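Local atomic coordinates of peptidoglycan D,D-transpeptidase PbpA (Mycobacterium tuberculosis, PDB entry 3UPP), a protein that probably catalyses the D,D-transpeptidation that cross-links peptidoglycan in the mycobacterial cell wall, and is acylated by beta-lactam antibiotics such as the cefotaxime bound to it here. Residues Q213-P218 against C253-V258; T194-T199 against T306-K311; T188-S193 against G397-G402. All coordinates share one frame; numbering follows the deposited sequence.

In the fold
All three contacts lie in the transpeptidase domain and meet at the bound cefotaxime. Contacts 2 and 3 are buried, with centres 9 Å apart; contact 1 lies about 29 Å from the centre of the chain and is only partly buried. Segments 188-193 and 194-199 are continuous and carry S193 and K196 of an SxxK sequence, the acylated serine in contact 3 and the lysine in contact 2; G309 and G192 bond between them. Contact 1 adds N254, whose OD1 meets K196 NZ. The chemistry does not simply follow burial: contacts 1 and 2 each have one threonine hydroxyl bonded to a carbonyl across them, whereas contact 3 has no hydrogen bond between its segments and is joined by close packing.

Contact 1. Residues Q213-P218 against C253-V258; sequences QLTAAP and CNTAFV. With CEF (CEFOTAXIME, C3' cleaved, open, bound form), chain C.
T255 places OG1 between its own backbone N and carbonyl carbon (chi1 64°), which aims the hydroxyl out of the helix at A217 O. The bond it donates there is short, 2.7 Å from T255 OG1 to A217 O, and lies in the carbonyl plane with a C=O...donor angle of 155°. T215 is turned the other way: its OG1 is anti to the backbone N (chi1 -165°) and accepts from A217 N at 3.2 Å, an ST turn that positions the acceptor residue. That rotation leaves CG2 facing the helix, 3.5 Å from T255 OG1, and the two threonine side chains cross at about a right angle. One residue earlier on the strand, L214 CB rests on A256 CB at 3.8 Å, while L214 CD1 approaches A256 O at 3.6 Å. N254 ND2, which takes no part in the packing across the segments, donates to O4 of cefotaxime at 2.6 Å; with S252 this is consistent with the SxN motif of penicillin-binding transpeptidases. Around the contact, L214 pairs through its backbone with V243 of strand 242-244 and touches L245 of helix 245-250, T215 N bonds to Q259 further along helix 254-264, and C253 is tied by a disulfide to C237.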
loop_
_atom_site.group_PDB
_atom_site.type_symbol
_atom_site.label_atom_id
_atom_site.label_comp_id
_atom_site.label_asym_id
_atom_site.label_seq_id
_atom_site.Cartn_x
_atom_site.Cartn_y
_atom_site.Cartn_z
ATOM N N GLN A 213 -7.756 -30.999 6.845
ATOM C CA GLN A 213 -8.031 -31.541 5.513
ATOM C C GLN A 213 -9.184 -30.836 4.803
ATOM O O GLN A 213 -10.333 -30.838 5.261
ATOM C CB GLN A 213 -8.256 -33.066 5.556
ATOM C CG GLN A 213 -6.994 -33.856 5.868
ATOM C CD GLN A 213 -5.923 -33.760 4.785
ATOM O OE1 GLN A 213 -4.766 -33.422 5.065
ATOM N NE2 GLN A 213 -6.300 -34.061 3.544
ATOM N N LEU A 214 -8.861 -30.258 3.653
ATOM C CA LEU A 214 -9.813 -29.473 2.896
ATOM C C LEU A 214 -9.977 -30.044 1.504
ATOM O O LEU A 214 -9.012 -30.538 0.928
ATOM C CB LEU A 214 -9.331 -28.019 2.825
ATOM C CG LEU A 214 -9.191 -27.301 4.172
ATOM C CD1 LEU A 214 -8.356 -26.035 4.019
ATOM C CD2 LEU A 214 -10.560 -27.004 4.772
ATOM N N THR A 215 -11.196 -29.975 0.975
ATOM C CA THR A 215 -11.497 -30.443 -0.378
ATOM C C THR A 215 -10.415 -30.067 -1.385
ATOM O O THR A 215 -9.847 -28.964 -1.336
ATOM C CB THR A 215 -12.873 -29.941 -0.900
ATOM O OG1 THR A 215 -13.261 -30.708 -2.046
ATOM C CG2 THR A 215 -12.833 -28.454 -1.286
ATOM N N ALA A 216 -10.117 -31.015 -2.274
ATOM C CA ALA A 216 -9.194 -30.793 -3.369
ATOM C C ALA A 216 -9.979 -30.597 -4.660
ATOM O O ALA A 216 -9.407 -30.256 -5.690
ATOM C CB ALA A 216 -8.242 -31.959 -3.492
ATOM N N ALA A 217 -11.293 -30.786 -4.577
ATOM C CA ALA A 217 -12.207 -30.737 -5.715
ATOM C C ALA A 217 -12.027 -29.489 -6.589
ATOM O O ALA A 217 -11.765 -28.420 -6.068
ATOM C CB ALA A 217 -13.645 -30.844 -5.223
ATOM N N PRO A 218 -12.158 -29.629 -7.921
ATOM C CA PRO A 218 -11.912 -28.491 -8.806
ATOM C C PRO A 218 -13.044 -27.461 -8.752
ATOM O O PRO A 218 -12.895 -26.328 -9.208
ATOM C CB PRO A 218 -11.861 -29.144 -10.198
ATOM C CG PRO A 218 -12.750 -30.300 -10.093
ATOM C CD PRO A 218 -12.534 -30.837 -8.684
ATOM N N CYS A 253 -5.376 -22.880 -3.500
ATOM C CA CYS A 253 -6.519 -23.623 -4.023
ATOM C C CYS A 253 -7.827 -23.018 -3.540
ATOM O O CYS A 253 -8.120 -23.051 -2.357
ATOM C CB CYS A 253 -6.442 -25.103 -3.594
ATOM S SG CYS A 253 -5.064 -26.027 -4.350
ATOM N N ASN A 254 -8.623 -22.505 -4.471
ATOM C CA ASN A 254 -9.861 -21.808 -4.152
ATOM C C ASN A 254 -10.866 -22.579 -3.310
ATOM O O ASN A 254 -11.277 -22.098 -2.263
ATOM C CB ASN A 254 -10.545 -21.324 -5.425
ATOM C CG ASN A 254 -9.788 -20.212 -6.104
ATOM O OD1 ASN A 254 -8.927 -19.544 -5.502
ATOM N ND2 ASN A 254 -10.113 -19.987 -7.369
ATOM N N THR A 255 -11.265 -23.755 -3.785
ATOM C CA THR A 255 -12.343 -24.529 -3.168
ATOM C C THR A 255 -12.018 -24.899 -1.716
ATOM O O THR A 255 -12.904 -24.900 -0.859
ATOM C CB THR A 255 -12.682 -25.799 -3.997
ATOM O OG1 THR A 255 -11.551 -26.686 -4.015
ATOM C CG2 THR A 255 -13.061 -25.422 -5.435
ATOM N N ALA A 256 -10.743 -25.183 -1.454
ATOM C CA ALA A 256 -10.244 -25.442 -0.110
ATOM C C ALA A 256 -10.563 -24.299 0.859
ATOM O O ALA A 256 -10.886 -24.541 2.021
ATOM C CB ALA A 256 -8.735 -25.701 -0.146
ATOM N N PHE A 257 -10.486 -23.059 0.371
ATOM C CA PHE A 257 -10.701 -21.885 1.215
ATOM C C PHE A 257 -12.134 -21.426 1.272
ATOM O O PHE A 257 -12.564 -20.882 2.295
ATOM C CB PHE A 257 -9.732 -20.771 0.870
ATOM C CG PHE A 257 -8.369 -21.000 1.441
ATOM C CD1 PHE A 257 -8.047 -20.520 2.709
ATOM C CD2 PHE A 257 -7.424 -21.738 0.739
ATOM C CE1 PHE A 257 -6.786 -20.742 3.256
ATOM C CE2 PHE A 257 -6.153 -21.968 1.279
ATOM C CZ PHE A 257 -5.833 -21.474 2.540
ATOM N N VAL A 258 -12.887 -21.701 0.209
ATOM C CA VAL A 258 -14.336 -21.535 0.247
ATOM C C VAL A 258 -14.889 -22.390 1.377
ATOM O O VAL A 258 -15.604 -21.896 2.244
ATOM C CB VAL A 258 -14.996 -21.939 -1.069
ATOM C CG1 VAL A 258 -16.509 -21.901 -0.943
ATOM C CG2 VAL A 258 -14.513 -21.040 -2.199
HETATM S S1 CEF C . -5.831 -19.267 -8.266
HETATM C C1 CEF C . -4.162 -19.935 -7.980
HETATM C C2 CEF C . -3.199 -18.926 -7.932
HETATM C C3 CEF C . -1.933 -19.268 -8.408
HETATM C C4 CEF C . -3.444 -17.631 -7.417
HETATM C C5 CEF C . -2.398 -16.801 -6.993
HETATM O O1 CEF C . -1.566 -17.188 -6.074
HETATM O O2 CEF C . -2.183 -15.661 -7.578
HETATM N N1 CEF C . -4.624 -17.223 -6.949
HETATM C C6 CEF C . -5.798 -18.085 -6.883
HETATM C C7 CEF C . -7.065 -17.253 -6.748
HETATM C C8 CEF C . -6.949 -16.302 -5.558
HETATM O O3 CEF C . -7.562 -15.231 -5.563
HETATM N N2 CEF C . -7.436 -16.483 -7.947
HETATM C C9 CEF C . -8.510 -16.847 -8.666
HETATM O O4 CEF C . -9.203 -17.826 -8.409
HETATM C C10 CEF C . -8.843 -15.943 -9.858
HETATM N N3 CEF C . -9.969 -15.191 -9.849
HETATM O O5 CEF C . -10.982 -15.284 -8.569
HETATM C C11 CEF C . -10.421 -14.767 -7.340
HETATM C C12 CEF C . -8.010 -15.894 -10.891
HETATM C C13 CEF C . -8.329 -15.264 -12.027
HETATM S S2 CEF C . -7.015 -15.463 -13.017
HETATM C C14 CEF C . -6.123 -16.321 -11.999
HETATM N N4 CEF C . -4.907 -16.790 -12.261
HETATM N N5 CEF C . -6.795 -16.488 -10.860
#

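Contact 2. Residues T194-T199 against T306-K311; sequences TFKVIT and TSIGQK. With CEF (CEFOTAXIME, C3' cleaved, open, bound form), chain C.
T199 and F195, one helical turn apart, meet different parts of segment 306-311: T199 bonds to S307 O, and the F195 side chain lies against T306 O and G309. T199 OG1 donates to S307 O at 2.7 Å, in the carbonyl plane with a C=O...donor angle of 116°, the direction of a lone pair. Its methyl, T199 CG2, lies against S307 CB at 3.9 Å, while S307 OG itself turns back to L303 O. For F195, CG anti to the backbone N (chi1 -157°) swings the ring toward the end of helix 300-307. T306 O then comes obliquely to F195 CD2 at 3.3 Å, and I198 CB sits over the centre of one face. G309 is the C-prime residue of a Schellman motif ending that helix; having no side chain, it lets F195 CB come within 3.6 Å of G309 CA. K196 runs out extended beyond CG, passing I308 CG2 at 4.3 Å from CE, and its NZ bonds to S252 OG, S193 OG and N254 OD1, as expected for the lysine of an SxxK motif. Outside the two segments, I198 and T199 pack on L269 of helix 266-275, V197 on helix 317-328, I308 on F257 and V258, and T199 on L260 of helix 254-264.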
loop_
_atom_site.group_PDB
_atom_site.type_symbol
_atom_site.label_atom_id
_atom_site.label_comp_id
_atom_site.label_asym_id
_atom_site.label_seq_id
_atom_site.Cartn_x
_atom_site.Cartn_y
_atom_site.Cartn_z
ATOM N N THR A 194 -4.843 -13.138 -1.747
ATOM C CA THR A 194 -4.105 -12.606 -0.582
ATOM C C THR A 194 -4.954 -12.648 0.694
ATOM O O THR A 194 -4.413 -12.747 1.799
ATOM C CB THR A 194 -3.542 -11.162 -0.810
ATOM O OG1 THR A 194 -4.609 -10.269 -1.149
ATOM C CG2 THR A 194 -2.494 -11.153 -1.928
ATOM N N PHE A 195 -6.279 -12.602 0.542
ATOM C CA PHE A 195 -7.196 -12.615 1.701
ATOM C C PHE A 195 -7.271 -13.996 2.375
ATOM O O PHE A 195 -7.700 -14.116 3.531
ATOM C CB PHE A 195 -8.589 -12.142 1.290
ATOM C CG PHE A 195 -9.412 -11.614 2.427
ATOM C CD1 PHE A 195 -9.079 -10.419 3.044
ATOM C CD2 PHE A 195 -10.524 -12.321 2.889
ATOM C CE1 PHE A 195 -9.842 -9.926 4.103
ATOM C CE2 PHE A 195 -11.293 -11.841 3.959
ATOM C CZ PHE A 195 -10.949 -10.633 4.559
ATOM N N LYS A 196 -6.838 -15.034 1.651
ATOM C CA LYS A 196 -6.659 -16.354 2.241
ATOM C C LYS A 196 -5.766 -16.277 3.491
ATOM O O LYS A 196 -5.819 -17.150 4.346
ATOM C CB LYS A 196 -6.097 -17.328 1.215
ATOM C CG LYS A 196 -7.030 -17.586 0.035
ATOM C CD LYS A 196 -6.320 -18.405 -1.013
ATOM C CE LYS A 196 -7.295 -18.962 -2.040
ATOM N NZ LYS A 196 -6.557 -19.391 -3.275
ATOM N N VAL A 197 -4.978 -15.211 3.614
ATOM C CA VAL A 197 -4.194 -14.997 4.831
ATOM C C VAL A 197 -5.128 -14.720 6.029
ATOM O O VAL A 197 -4.880 -15.188 7.139
ATOM C CB VAL A 197 -3.141 -13.866 4.658
ATOM C CG1 VAL A 197 -2.531 -13.476 5.999
ATOM C CG2 VAL A 197 -2.053 -14.286 3.685
ATOM N N ILE A 198 -6.216 -13.995 5.781
ATOM C CA ILE A 198 -7.179 -13.642 6.830
ATOM C C ILE A 198 -8.034 -14.850 7.182
ATOM O O ILE A 198 -8.231 -15.153 8.364
ATOM C CB ILE A 198 -8.068 -12.428 6.416
ATOM C CG1 ILE A 198 -7.196 -11.204 6.084
ATOM C CG2 ILE A 198 -9.121 -12.112 7.476
ATOM C CD1 ILE A 198 -6.457 -10.633 7.272
ATOM N N THR A 199 -8.522 -15.536 6.150
ATOM C CA THR A 199 -9.316 -16.746 6.301
ATOM C C THR A 199 -8.546 -17.803 7.095
ATOM O O THR A 199 -9.114 -18.472 7.954
ATOM C CB THR A 199 -9.729 -17.305 4.921
ATOM O OG1 THR A 199 -10.383 -16.275 4.169
ATOM C CG2 THR A 199 -10.672 -18.500 5.061
ATOM N N THR A 306 -16.258 -14.455 -0.046
ATOM C CA THR A 306 -15.456 -13.622 0.843
ATOM C C THR A 306 -14.159 -14.319 1.238
ATOM O O THR A 306 -13.103 -13.680 1.267
ATOM C CB THR A 306 -16.258 -13.235 2.089
ATOM O OG1 THR A 306 -17.472 -12.587 1.692
ATOM C CG2 THR A 306 -15.470 -12.317 2.998
ATOM N N SER A 307 -14.232 -15.630 1.527
ATOM C CA SER A 307 -13.058 -16.401 2.011
ATOM C C SER A 307 -11.872 -16.392 1.037
ATOM O O SER A 307 -10.713 -16.526 1.451
ATOM C CB SER A 307 -13.447 -17.842 2.334
ATOM O OG SER A 307 -14.670 -17.897 3.049
ATOM N N ILE A 308 -12.180 -16.232 -0.253
ATOM C CA ILE A 308 -11.162 -16.162 -1.305
ATOM C C ILE A 308 -10.924 -14.706 -1.805
ATOM O O ILE A 308 -10.307 -14.486 -2.847
ATOM C CB ILE A 308 -11.460 -17.164 -2.475
ATOM C CG1 ILE A 308 -12.762 -16.798 -3.205
ATOM C CG2 ILE A 308 -11.542 -18.595 -1.959
ATOM C CD1 ILE A 308 -12.967 -17.542 -4.524
ATOM N N GLY A 309 -11.402 -13.725 -1.043
ATOM C CA GLY A 309 -11.103 -12.318 -1.299
ATOM C C GLY A 309 -11.925 -11.635 -2.371
ATOM O O GLY A 309 -11.447 -10.707 -3.022
ATOM N N GLN A 310 -13.156 -12.094 -2.571
ATOM C CA GLN A 310 -14.030 -11.490 -3.564
ATOM C C GLN A 310 -15.290 -10.924 -2.899
ATOM O O GLN A 310 -15.209 -10.333 -1.816
ATOM C CB GLN A 310 -14.379 -12.475 -4.692
ATOM C CG GLN A 310 -13.186 -12.952 -5.540
ATOM C CD GLN A 310 -12.471 -11.829 -6.313
ATOM O OE1 GLN A 310 -11.265 -11.914 -6.561
ATOM N NE2 GLN A 310 -13.209 -10.776 -6.688
ATOM N N LYS A 311 -16.443 -11.095 -3.549
ATOM C CA LYS A 311 -17.670 -10.466 -3.093
ATOM C C LYS A 311 -17.359 -8.998 -2.740
ATOM O O LYS A 311 -16.831 -8.275 -3.573
ATOM C CB LYS A 311 -18.292 -11.264 -1.925
ATOM C CG LYS A 311 -19.699 -10.837 -1.521
ATOM C CD LYS A 311 -20.694 -10.885 -2.676
ATOM C CE LYS A 311 -22.050 -10.418 -2.198
ATOM N NZ LYS A 311 -23.047 -10.293 -3.284
HETATM S S1 CEF C . -5.831 -19.267 -8.266
HETATM C C1 CEF C . -4.162 -19.935 -7.980
HETATM C C2 CEF C . -3.199 -18.926 -7.932
HETATM C C3 CEF C . -1.933 -19.268 -8.408
HETATM C C4 CEF C . -3.444 -17.631 -7.417
HETATM C C5 CEF C . -2.398 -16.801 -6.993
HETATM O O1 CEF C . -1.566 -17.188 -6.074
HETATM O O2 CEF C . -2.183 -15.661 -7.578
HETATM N N1 CEF C . -4.624 -17.223 -6.949
HETATM C C6 CEF C . -5.798 -18.085 -6.883
HETATM C C7 CEF C . -7.065 -17.253 -6.748
HETATM C C8 CEF C . -6.949 -16.302 -5.558
HETATM O O3 CEF C . -7.562 -15.231 -5.563
HETATM N N2 CEF C . -7.436 -16.483 -7.947
HETATM C C9 CEF C . -8.510 -16.847 -8.666
HETATM O O4 CEF C . -9.203 -17.826 -8.409
HETATM C C10 CEF C . -8.843 -15.943 -9.858
HETATM N N3 CEF C . -9.969 -15.191 -9.849
HETATM O O5 CEF C . -10.982 -15.284 -8.569
HETATM C C11 CEF C . -10.421 -14.767 -7.340
HETATM C C12 CEF C . -8.010 -15.894 -10.891
HETATM C C13 CEF C . -8.329 -15.264 -12.027
HETATM S S2 CEF C . -7.015 -15.463 -13.017
HETATM C C14 CEF C . -6.123 -16.321 -11.999
HETATM N N4 CEF C . -4.907 -16.790 -12.261
HETATM N N5 CEF C . -6.795 -16.488 -10.860
#

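Contact 3. Residues T188-S193 against G397-G402; sequences TYPPGS and GTAEHG. With CEF (CEFOTAXIME, C3' cleaved, open, bound form), chain C.
The active-site cleft of a penicillin-binding transpeptidase is drawn together here: the turn leading into the SxxK serine, S193, packs against edge strand 393-399, whose residues G397 and T398 complete a KTGT sequence, consistent with the K(T/S)G motif. The touching parts run at 148° to each other, near antiparallel, yet no hydrogen bond crosses between them. Contact is made instead by close packing of backbone and CB atoms, with S193 CB 3.7 Å from G397 CA and G192 N 3.6 Å from A399 CB; neither glycine has a side chain to hold the segments apart. Further out, P190 CG presses on E400 O at 3.2 Å and also reaches H401 CB, while A399 CB sits 3.1 Å from P190 O, a carbonyl that accepts from W413 NE1. The H401 ring turns its edge to A399 O in plane, stacks on the ring of H411 and bonds through NE2 to P409 O. At the other end lies the chemistry. S193 OG, beside its backbone N (chi1 -81°), is joined to cefotaxime C8 by a covalent bond of 1.4 Å, the acyl-enzyme expected of the serine, and K196 NZ also bonds to this oxygen. The drug's acylamino group is held at both ends: its O4 accepts from N254 ND2, and its N2 gives a weak bond to T398 O at 3.2 Å, bent to 133°. T398 reaches the drug's carboxylate as well, with its methyl CG2 lying 3.2 Å from cefotaxime O2.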
loop_
_atom_site.group_PDB
_atom_site.type_symbol
_atom_site.label_atom_id
_atom_site.label_comp_id
_atom_site.label_asym_id
_atom_site.label_seq_id
_atom_site.Cartn_x
_atom_site.Cartn_y
_atom_site.Cartn_z
ATOM N N THR A 188 -9.624 1.348 -3.136
ATOM C CA THR A 188 -9.766 0.009 -2.555
ATOM C C THR A 188 -10.035 -0.981 -3.680
ATOM O O THR A 188 -10.714 -0.644 -4.659
ATOM C CB THR A 188 -10.915 -0.086 -1.526
ATOM O OG1 THR A 188 -12.168 0.093 -2.188
ATOM C CG2 THR A 188 -10.767 0.931 -0.398
ATOM N N TYR A 189 -9.499 -2.189 -3.533
ATOM C CA TYR A 189 -9.544 -3.222 -4.583
ATOM C C TYR A 189 -9.852 -4.577 -3.958
ATOM O O TYR A 189 -9.411 -4.838 -2.843
ATOM C CB TYR A 189 -8.180 -3.342 -5.256
ATOM C CG TYR A 189 -7.624 -2.070 -5.858
ATOM C CD1 TYR A 189 -7.920 -1.722 -7.184
ATOM C CD2 TYR A 189 -6.773 -1.238 -5.121
ATOM C CE1 TYR A 189 -7.399 -0.580 -7.752
ATOM C CE2 TYR A 189 -6.250 -0.093 -5.674
ATOM C CZ TYR A 189 -6.565 0.238 -6.994
ATOM O OH TYR A 189 -6.046 1.382 -7.565
ATOM N N PRO A 190 -10.569 -5.460 -4.673
ATOM C CA PRO A 190 -10.666 -6.834 -4.122
ATOM C C PRO A 190 -9.271 -7.447 -3.974
ATOM O O PRO A 190 -8.468 -7.350 -4.907
ATOM C CB PRO A 190 -11.517 -7.591 -5.149
ATOM C CG PRO A 190 -11.483 -6.752 -6.378
ATOM C CD PRO A 190 -11.298 -5.319 -5.945
ATOM N N PRO A 191 -8.957 -8.010 -2.782
ATOM C CA PRO A 191 -7.618 -8.567 -2.530
ATOM C C PRO A 191 -7.393 -9.948 -3.139
ATOM O O PRO A 191 -6.253 -10.402 -3.216
ATOM C CB PRO A 191 -7.553 -8.634 -1.004
ATOM C CG PRO A 191 -8.964 -8.876 -0.591
ATOM C CD PRO A 191 -9.828 -8.123 -1.594
ATOM N N GLY A 192 -8.463 -10.613 -3.559
ATOM C CA GLY A 192 -8.354 -11.957 -4.099
ATOM C C GLY A 192 -7.680 -12.910 -3.123
ATOM O O GLY A 192 -7.945 -12.886 -1.915
ATOM N N SER A 193 -6.783 -13.730 -3.649
ATOM C CA SER A 193 -6.182 -14.822 -2.886
ATOM C C SER A 193 -5.342 -14.370 -1.718
ATOM O O SER A 193 -5.154 -15.143 -0.782
ATOM C CB SER A 193 -5.358 -15.746 -3.791
ATOM O OG SER A 193 -6.192 -16.671 -4.464
ATOM N N GLY A 397 -2.030 -13.157 -5.213
ATOM C CA GLY A 397 -3.447 -13.075 -5.419
ATOM C C GLY A 397 -3.690 -12.471 -6.781
ATOM O O GLY A 397 -2.942 -11.604 -7.268
ATOM N N THR A 398 -4.728 -12.969 -7.418
ATOM C CA THR A 398 -5.194 -12.392 -8.643
ATOM C C THR A 398 -6.706 -12.307 -8.542
ATOM O O THR A 398 -7.396 -13.323 -8.419
ATOM C CB THR A 398 -4.599 -13.110 -9.918
ATOM O OG1 THR A 398 -5.486 -12.982 -11.037
ATOM C CG2 THR A 398 -4.292 -14.574 -9.656
ATOM N N ALA A 399 -7.192 -11.067 -8.558
ATOM C CA ALA A 399 -8.545 -10.713 -8.156
ATOM C C ALA A 399 -9.413 -10.179 -9.286
ATOM O O ALA A 399 -9.045 -9.217 -9.969
ATOM C CB ALA A 399 -8.481 -9.673 -7.030
ATOM N N GLU A 400 -10.572 -10.807 -9.455
ATOM C CA GLU A 400 -11.613 -10.346 -10.368
ATOM C C GLU A 400 -12.281 -9.083 -9.826
ATOM O O GLU A 400 -12.304 -8.856 -8.614
ATOM C CB GLU A 400 -12.684 -11.421 -10.546
ATOM C CG GLU A 400 -12.312 -12.561 -11.472
ATOM C CD GLU A 400 -13.413 -13.624 -11.573
ATOM O OE1 GLU A 400 -14.497 -13.463 -10.940
ATOM O OE2 GLU A 400 -13.183 -14.624 -12.290
ATOM N N HIS A 401 -12.837 -8.277 -10.732
ATOM C CA HIS A 401 -13.458 -7.001 -10.377
ATOM C C HIS A 401 -14.394 -6.536 -11.486
ATOM O O HIS A 401 -14.381 -7.086 -12.589
ATOM C CB HIS A 401 -12.379 -5.954 -10.152
ATOM C CG HIS A 401 -11.500 -5.745 -11.343
ATOM N ND1 HIS A 401 -11.777 -4.812 -12.321
ATOM C CD2 HIS A 401 -10.362 -6.371 -11.730
ATOM C CE1 HIS A 401 -10.836 -4.857 -13.246
ATOM N NE2 HIS A 401 -9.965 -5.790 -12.909
ATOM N N GLY A 402 -15.194 -5.515 -11.195
ATOM C CA GLY A 402 -16.074 -4.926 -12.196
ATOM C C GLY A 402 -17.346 -5.721 -12.393
ATOM O O GLY A 402 -17.563 -6.734 -11.720
HETATM S S1 CEF C . -5.831 -19.267 -8.266
HETATM C C1 CEF C . -4.162 -19.935 -7.980
HETATM C C2 CEF C . -3.199 -18.926 -7.932
HETATM C C3 CEF C . -1.933 -19.268 -8.408
HETATM C C4 CEF C . -3.444 -17.631 -7.417
HETATM C C5 CEF C . -2.398 -16.801 -6.993
HETATM O O1 CEF C . -1.566 -17.188 -6.074
HETATM O O2 CEF C . -2.183 -15.661 -7.578
HETATM N N1 CEF C . -4.624 -17.223 -6.949
HETATM C C6 CEF C . -5.798 -18.085 -6.883
HETATM C C7 CEF C . -7.065 -17.253 -6.748
HETATM C C8 CEF C . -6.949 -16.302 -5.558
HETATM O O3 CEF C . -7.562 -15.231 -5.563
HETATM N N2 CEF C . -7.436 -16.483 -7.947
HETATM C C9 CEF C . -8.510 -16.847 -8.666
HETATM O O4 CEF C . -9.203 -17.826 -8.409
HETATM C C10 CEF C . -8.843 -15.943 -9.858
HETATM N N3 CEF C . -9.969 -15.191 -9.849
HETATM O O5 CEF C . -10.982 -15.284 -8.569
HETATM C C11 CEF C . -10.421 -14.767 -7.340
HETATM C C12 CEF C . -8.010 -15.894 -10.891
HETATM C C13 CEF C . -8.329 -15.264 -12.027
HETATM S S2 CEF C . -7.015 -15.463 -13.017
HETATM C C14 CEF C . -6.123 -16.321 -11.999
HETATM N N4 CEF C . -4.907 -16.790 -12.261
HETATM N N5 CEF C . -6.795 -16.488 -10.860
#